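Local coordinates for protein CofB (Escherichia coli, PDB 5AX6) that is the homotrimeric minor pilin subunit of the CFA/III type IVb pilus of enterotoxigenic Escherichia coli and probably takes part in pilus assembly, at residues A[278-283]-A[297-302]. Sequence-based numbering, arbitrary orientation. Where two conformers were deposited one is given.
Sequences SNEPGL and TQIEGK
Pro281 O accepts the hydrogen bond from Gln298 N at 3.0 Å, with 167° at the hydrogen, and Thr297 CA-H also approaches it. Gly282 and Thr297 form an antiparallel non-hydrogen-bonded pair whose CA atoms are 4.1 Å apart. Thr297 CG2, anti to its backbone N (chi1 -56° for OG1), lies 3.3 Å from Glu280 O. Toward Glu280 the backbones separate, its CA lying 5.3 Å from Gln298 CA, and Glu280 CA makes a CA-H...O contact of 3.3 Å with Gln298 O, a buried oxygen with no hydrogen-bonding partner in the model. The extended Glu280 chain crosses that of Ile299 obliquely, OE2 lying 3.7 Å from CG2, and a water bridges OE2 at 2.8 Å to Glu300 N. Replacing Glu280 with an alanine would probably leave Ile299 CG2 less covered and this water without its carboxylate acceptor. Pro281 CG lies 4.0 Å from Gln298 OE1, while Gln298 NE2 hydrogen-bonds to Ser310 OG. Glu280 N hydrogen-bonds to Asn266 OD1 of the second subunit, and Asn279 ND2 to Leu287 O of the third. This is the open end of the beta hairpin of strands 282-285 and 294-302 in the beta-repeat domain, whose sheet continues into a neighbouring subunit.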
# COMPACT_ATOMS: atom_id res chain seq x y z
N SER A 278 -4.19 -19.36 -3.38
CA SER A 278 -4.57 -18.67 -4.59
C SER A 278 -3.56 -17.55 -4.85
O SER A 278 -2.79 -17.19 -3.96
CB SER A 278 -5.99 -18.12 -4.46
OG SER A 278 -6.51 -17.72 -5.71
N ASN A 279 -3.53 -17.03 -6.07
CA ASN A 279 -2.61 -15.94 -6.41
C ASN A 279 -3.40 -14.65 -6.57
O ASN A 279 -3.73 -14.26 -7.69
CB ASN A 279 -1.82 -16.28 -7.68
CG ASN A 279 -0.79 -15.22 -8.05
OD1 ASN A 279 -0.58 -14.25 -7.33
ND2 ASN A 279 -0.14 -15.42 -9.19
N GLU A 280 -3.73 -14.01 -5.45
CA GLU A 280 -4.56 -12.81 -5.47
C GLU A 280 -4.07 -11.82 -4.42
O GLU A 280 -4.69 -11.65 -3.37
CB GLU A 280 -6.04 -13.16 -5.26
CG GLU A 280 -6.66 -13.94 -6.42
CD GLU A 280 -8.15 -14.25 -6.25
OE1 GLU A 280 -8.69 -14.10 -5.13
OE2 GLU A 280 -8.78 -14.65 -7.25
N PRO A 281 -2.93 -11.17 -4.69
CA PRO A 281 -2.31 -10.32 -3.67
C PRO A 281 -3.21 -9.14 -3.36
O PRO A 281 -3.86 -8.59 -4.26
CB PRO A 281 -1.01 -9.86 -4.33
CG PRO A 281 -1.27 -9.97 -5.80
CD PRO A 281 -2.17 -11.17 -5.95
N GLY A 282 -3.28 -8.76 -2.09
CA GLY A 282 -4.15 -7.69 -1.70
C GLY A 282 -3.57 -6.76 -0.66
O GLY A 282 -2.83 -7.18 0.24
N LEU A 283 -3.88 -5.48 -0.82
CA LEU A 283 -3.60 -4.49 0.21
C LEU A 283 -4.91 -4.18 0.91
O LEU A 283 -5.91 -3.87 0.26
CB LEU A 283 -3.00 -3.22 -0.39
CG LEU A 283 -1.60 -3.33 -0.99
CD1 LEU A 283 -1.35 -2.15 -1.93
CD2 LEU A 283 -0.55 -3.36 0.11
N THR A 297 -7.62 -6.04 -4.19
CA THR A 297 -7.02 -7.31 -4.55
C THR A 297 -6.89 -7.46 -6.06
O THR A 297 -7.79 -7.09 -6.80
CB THR A 297 -7.87 -8.46 -4.01
OG1 THR A 297 -8.02 -8.29 -2.60
CG2 THR A 297 -7.23 -9.81 -4.32
N GLN A 298 -5.77 -8.02 -6.51
CA GLN A 298 -5.58 -8.25 -7.93
C GLN A 298 -6.12 -9.62 -8.31
O GLN A 298 -5.76 -10.62 -7.68
CB GLN A 298 -4.11 -8.14 -8.33
CG GLN A 298 -3.93 -8.13 -9.85
CD GLN A 298 -2.47 -8.11 -10.25
OE1 GLN A 298 -1.60 -8.46 -9.44
NE2 GLN A 298 -2.18 -7.69 -11.48
N ILE A 299 -6.98 -9.66 -9.32
CA ILE A 299 -7.58 -10.93 -9.74
C ILE A 299 -7.43 -11.11 -11.26
O ILE A 299 -7.18 -10.16 -12.00
CB ILE A 299 -9.07 -11.01 -9.35
CG1 ILE A 299 -9.86 -9.88 -10.01
CG2 ILE A 299 -9.24 -11.00 -7.83
CD1 ILE A 299 -11.35 -9.93 -9.75
N GLU A 300 -7.58 -12.35 -11.71
CA GLU A 300 -7.45 -12.65 -13.13
C GLU A 300 -8.68 -12.16 -13.88
O GLU A 300 -9.79 -12.17 -13.33
CB GLU A 300 -7.27 -14.15 -13.34
CG GLU A 300 -5.94 -14.68 -12.89
CD GLU A 300 -4.82 -14.46 -13.90
OE1 GLU A 300 -5.03 -13.71 -14.90
OE2 GLU A 300 -3.73 -15.04 -13.71
N GLY A 301 -8.48 -11.74 -15.12
CA GLY A 301 -9.58 -11.37 -15.98
C GLY A 301 -9.22 -11.58 -17.44
O GLY A 301 -8.18 -12.13 -17.76
N LYS A 302 -10.09 -11.12 -18.33
CA LYS A 302 -9.85 -11.20 -19.75
C LYS A 302 -10.14 -9.85 -20.40
O LYS A 302 -11.09 -9.17 -19.99
CB LYS A 302 -10.74 -12.29 -20.38
CG LYS A 302 -10.50 -13.69 -19.84
CD LYS A 302 -9.44 -14.42 -20.65
CE LYS A 302 -9.32 -15.88 -20.22
NZ LYS A 302 -7.96 -16.19 -19.68
O HOH W 1 -7.79 -14.54 -9.83